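Local coordinates for protein putative Acetyltransferase from the GNAT family (Novosphingobium aromaticivorans DSM 12444, PDB 3EC4) that probably transfers acyl groups other than amino-acyl groups, as a putative acetyltransferase of the GNAT family, at residues Leu30-Ala42 against Pro121-Gln133. Sequence-based numbering, arbitrary orientation.
Sequences LRRLDPAYGPFAA and PGPWASGTWRYGQ
Ala36 and Tyr37, in the loop of a beta hairpin, lie against Gly127 and Thr128, where a type I turn from Ala125 leads into a short 3-10 segment, with CA atoms of Tyr37 and Thr128 4.2 Å apart. Two hydrogen bonds cross here, one between backbones and one from a side chain. Gly127 N gives to Ala36 O at 2.6 Å, and the Thr128 hydroxyl OG1 gives to Tyr37 O at 2.7 Å, from above the carbonyl plane. Thr128 OG1 also accepts from Ala125 N, in a fairly straight bond (165°). With chi1 at -58°, OG1 lies beside the Thr128 backbone N, where it reaches both Ala125 N and Tyr37 O. A valine here would have no hydroxyl, and Tyr37 O and Ala125 N would probably lose this shared partner. The Ala125 methyl packs against the carbonyl oxygens of Pro35 and Ala36.

The hairpin pairs strand 30-32 with strand 41-43. Its loop meets the connection between helix 109-118 and strand 134-139 of the GNAT acetyltransferase fold. Within the loop, Asp34 OD1 accepts from Ala36 N, which makes an Asx turn, and Arg32 NH1 bonds Gly38 O.

Tyr37 and Tyr131 form a T-shaped pair: the edge of Tyr37 points at the face of Tyr131, with planes at 85°. Tyr37 CD2 leads, 4.0 Å from Tyr131 CG. Gly127 O lies over one face of the Tyr37 ring. At the ring's far end, a water joins Tyr37 OH to Arg130 O. Leu33 meets Tyr131 from the opposite direction, and both its methyls, CD1 and CD2, are 3.3 Å from Tyr131 OH. Farther along, Pro39 CD presses tightly on Pro123 CB at 3.4 Å, while Phe40 CZ reaches Pro123 CG. Trp63 of strand 61-66 touches both Pro39 and Phe40.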
# COMPACT_ATOMS: atom_id res chain seq x y z
N LEU A 30 -3.95 14.17 -14.60
CA LEU A 30 -4.35 12.90 -14.01
C LEU A 30 -3.13 12.04 -13.87
O LEU A 30 -2.24 12.05 -14.73
CB LEU A 30 -5.41 12.19 -14.89
CG LEU A 30 -6.76 12.92 -14.98
CD1 LEU A 30 -7.71 12.23 -15.98
CD2 LEU A 30 -7.46 13.11 -13.63
N ARG A 31 -3.08 11.31 -12.77
CA ARG A 31 -2.06 10.29 -12.56
C ARG A 31 -2.73 8.98 -12.23
O ARG A 31 -3.63 8.93 -11.37
CB ARG A 31 -1.06 10.69 -11.46
CG ARG A 31 -0.28 11.94 -11.86
CD ARG A 31 0.65 12.47 -10.80
NE ARG A 31 1.16 13.78 -11.25
CZ ARG A 31 1.83 14.63 -10.48
NH1 ARG A 31 2.12 14.33 -9.21
NH2 ARG A 31 2.24 15.79 -11.00
N ARG A 32 -2.30 7.93 -12.92
CA ARG A 32 -2.89 6.59 -12.76
C ARG A 32 -1.81 5.56 -12.67
O ARG A 32 -0.93 5.51 -13.51
CB ARG A 32 -3.81 6.32 -13.96
CG ARG A 32 -4.33 4.88 -14.12
CD ARG A 32 -5.32 4.58 -13.03
NE ARG A 32 -6.16 3.36 -13.18
CZ ARG A 32 -5.88 2.17 -12.61
NH1 ARG A 32 -4.74 1.95 -11.94
NH2 ARG A 32 -6.75 1.17 -12.74
N LEU A 33 -1.80 4.79 -11.59
CA LEU A 33 -0.83 3.74 -11.44
C LEU A 33 -1.08 2.71 -12.55
O LEU A 33 -2.23 2.36 -12.88
CB LEU A 33 -0.93 3.11 -10.03
CG LEU A 33 -0.08 1.89 -9.66
CD1 LEU A 33 1.39 2.22 -9.67
CD2 LEU A 33 -0.58 1.32 -8.32
N ASP A 34 0.01 2.21 -13.12
CA ASP A 34 -0.09 1.09 -14.04
C ASP A 34 -0.99 0.04 -13.36
O ASP A 34 -0.69 -0.41 -12.27
CB ASP A 34 1.31 0.56 -14.28
CG ASP A 34 1.36 -0.61 -15.22
OD1 ASP A 34 0.34 -1.31 -15.44
OD2 ASP A 34 2.47 -0.86 -15.70
N PRO A 35 -2.11 -0.35 -14.00
CA PRO A 35 -2.98 -1.38 -13.44
C PRO A 35 -2.34 -2.72 -13.09
O PRO A 35 -2.92 -3.46 -12.25
CB PRO A 35 -4.03 -1.58 -14.52
CG PRO A 35 -4.03 -0.30 -15.27
CD PRO A 35 -2.66 0.23 -15.23
N ALA A 36 -1.19 -3.05 -13.68
CA ALA A 36 -0.47 -4.25 -13.33
C ALA A 36 0.03 -4.16 -11.89
O ALA A 36 0.22 -5.18 -11.22
CB ALA A 36 0.73 -4.48 -14.29
N TYR A 37 0.30 -2.94 -11.44
CA TYR A 37 0.75 -2.69 -10.08
C TYR A 37 -0.39 -2.47 -9.09
O TYR A 37 -0.31 -2.90 -7.97
CB TYR A 37 1.71 -1.53 -10.03
CG TYR A 37 3.05 -1.80 -10.64
CD1 TYR A 37 3.22 -1.85 -12.01
CD2 TYR A 37 4.17 -1.95 -9.83
CE1 TYR A 37 4.49 -2.06 -12.57
CE2 TYR A 37 5.44 -2.15 -10.39
CZ TYR A 37 5.59 -2.21 -11.74
OH TYR A 37 6.84 -2.45 -12.26
N GLY A 38 -1.46 -1.80 -9.49
CA GLY A 38 -2.53 -1.56 -8.54
C GLY A 38 -3.57 -0.59 -9.07
O GLY A 38 -3.45 -0.13 -10.21
N PRO A 39 -4.62 -0.34 -8.27
CA PRO A 39 -5.77 0.41 -8.76
C PRO A 39 -5.78 1.93 -8.47
O PRO A 39 -6.83 2.59 -8.61
CB PRO A 39 -6.89 -0.25 -7.98
CG PRO A 39 -6.25 -0.45 -6.63
CD PRO A 39 -4.84 -0.86 -6.92
N PHE A 40 -4.63 2.49 -8.12
CA PHE A 40 -4.60 3.81 -7.50
C PHE A 40 -4.57 4.92 -8.56
O PHE A 40 -3.97 4.76 -9.62
CB PHE A 40 -3.42 3.96 -6.56
CG PHE A 40 -3.53 3.10 -5.34
CD1 PHE A 40 -4.41 3.43 -4.33
CD2 PHE A 40 -2.82 1.91 -5.26
CE1 PHE A 40 -4.55 2.64 -3.24
CE2 PHE A 40 -2.98 1.09 -4.17
CZ PHE A 40 -3.84 1.46 -3.17
N ALA A 41 -5.22 6.04 -8.25
CA ALA A 41 -5.21 7.23 -9.15
C ALA A 41 -5.36 8.49 -8.34
O ALA A 41 -5.74 8.45 -7.17
CB ALA A 41 -6.32 7.14 -10.25
N ALA A 42 -5.05 9.63 -8.96
CA ALA A 42 -5.15 10.92 -8.31
C ALA A 42 -5.31 11.99 -9.39
O ALA A 42 -4.84 11.83 -10.54
CB ALA A 42 -3.90 11.20 -7.44
N PRO A 121 -4.41 -8.16 2.12
CA PRO A 121 -3.13 -7.45 1.93
C PRO A 121 -3.31 -6.05 1.34
O PRO A 121 -2.29 -5.33 1.12
CB PRO A 121 -2.40 -8.33 0.89
CG PRO A 121 -3.48 -8.91 0.06
CD PRO A 121 -4.72 -9.04 0.96
N GLY A 122 -4.56 -5.68 1.07
CA GLY A 122 -4.84 -4.57 0.16
C GLY A 122 -4.92 -5.06 -1.29
O GLY A 122 -4.94 -6.29 -1.55
N PRO A 123 -4.97 -4.11 -2.25
CA PRO A 123 -5.07 -4.48 -3.65
C PRO A 123 -3.88 -5.38 -4.04
O PRO A 123 -2.79 -5.30 -3.47
CB PRO A 123 -4.94 -3.17 -4.39
CG PRO A 123 -5.32 -2.15 -3.41
CD PRO A 123 -4.85 -2.65 -2.09
N TRP A 124 -4.12 -6.27 -4.97
CA TRP A 124 -3.08 -7.13 -5.45
C TRP A 124 -3.42 -7.41 -6.90
O TRP A 124 -4.45 -8.04 -7.19
CB TRP A 124 -3.05 -8.41 -4.63
CG TRP A 124 -1.91 -9.24 -4.98
CD1 TRP A 124 -1.85 -10.24 -5.92
CD2 TRP A 124 -0.60 -9.13 -4.43
NE1 TRP A 124 -0.59 -10.78 -5.95
CE2 TRP A 124 0.21 -10.10 -5.06
CE3 TRP A 124 -0.03 -8.30 -3.48
CZ2 TRP A 124 1.56 -10.27 -4.74
CZ3 TRP A 124 1.31 -8.47 -3.16
CH2 TRP A 124 2.09 -9.43 -3.82
N ALA A 125 -2.59 -6.90 -7.79
CA ALA A 125 -2.72 -7.16 -9.20
C ALA A 125 -1.57 -8.04 -9.64
O ALA A 125 -0.67 -8.38 -8.84
CB ALA A 125 -2.74 -5.84 -9.98
N SER A 126 -1.60 -8.42 -10.92
CA SER A 126 -0.61 -9.35 -11.46
C SER A 126 0.83 -8.94 -11.17
O SER A 126 1.69 -9.80 -10.95
CB SER A 126 -0.82 -9.45 -12.97
OG SER A 126 -0.68 -8.19 -13.56
N GLY A 127 1.12 -7.63 -11.20
CA GLY A 127 2.50 -7.16 -11.04
C GLY A 127 2.83 -6.39 -9.77
O GLY A 127 3.88 -5.76 -9.68
N THR A 128 1.93 -6.43 -8.79
CA THR A 128 2.10 -5.74 -7.51
C THR A 128 3.41 -6.17 -6.80
O THR A 128 4.05 -5.37 -6.13
CB THR A 128 0.88 -5.96 -6.60
OG1 THR A 128 -0.31 -5.49 -7.27
CG2 THR A 128 1.05 -5.22 -5.26
N TRP A 129 3.82 -7.43 -6.98
CA TRP A 129 5.07 -7.91 -6.37
C TRP A 129 6.27 -7.16 -6.89
O TRP A 129 7.34 -7.24 -6.28
CB TRP A 129 5.26 -9.41 -6.63
CG TRP A 129 5.50 -9.79 -8.10
CD1 TRP A 129 4.55 -9.98 -9.08
CD2 TRP A 129 6.76 -10.01 -8.72
NE1 TRP A 129 5.15 -10.33 -10.24
CE2 TRP A 129 6.51 -10.35 -10.06
CE3 TRP A 129 8.09 -9.99 -8.26
CZ2 TRP A 129 7.54 -10.65 -10.96
CZ3 TRP A 129 9.11 -10.28 -9.16
CH2 TRP A 129 8.83 -10.60 -10.49
N ARG A 130 6.14 -6.51 -8.05
CA ARG A 130 7.27 -5.73 -8.58
C ARG A 130 7.39 -4.33 -7.98
O ARG A 130 8.32 -3.62 -8.35
CB ARG A 130 7.22 -5.59 -10.10
CG ARG A 130 7.03 -6.86 -10.89
CD ARG A 130 7.23 -6.60 -12.37
NE ARG A 130 7.37 -7.87 -13.10
CZ ARG A 130 6.36 -8.54 -13.64
NH1 ARG A 130 5.11 -8.09 -13.56
NH2 ARG A 130 6.60 -9.69 -14.27
N TYR A 131 6.47 -3.96 -7.08
CA TYR A 131 6.40 -2.57 -6.57
C TYR A 131 7.64 -2.27 -5.75
O TYR A 131 8.11 -1.14 -5.71
CB TYR A 131 5.15 -2.38 -5.71
CG TYR A 131 4.33 -1.15 -5.93
CD1 TYR A 131 4.92 0.11 -6.04
CD2 TYR A 131 2.95 -1.24 -6.00
CE1 TYR A 131 4.11 1.25 -6.21
CE2 TYR A 131 2.16 -0.14 -6.15
CZ TYR A 131 2.74 1.10 -6.27
OH TYR A 131 1.93 2.21 -6.42
N GLY A 132 8.18 -3.31 -5.11
CA GLY A 132 9.40 -3.21 -4.31
C GLY A 132 9.74 -4.56 -3.69
O GLY A 132 9.28 -5.61 -4.15
N GLN A 133 10.55 -4.51 -2.63
CA GLN A 133 11.03 -5.74 -1.99
C GLN A 133 9.92 -6.39 -1.20
O GLN A 133 9.25 -5.73 -0.40
CB GLN A 133 12.16 -5.44 -1.03
CG GLN A 133 12.80 -6.70 -0.41
CD GLN A 133 13.51 -7.55 -1.41
OE1 GLN A 133 14.33 -7.05 -2.18
NE2 GLN A 133 13.19 -8.85 -1.44
O HOH W 1 8.92 -2.53 -10.64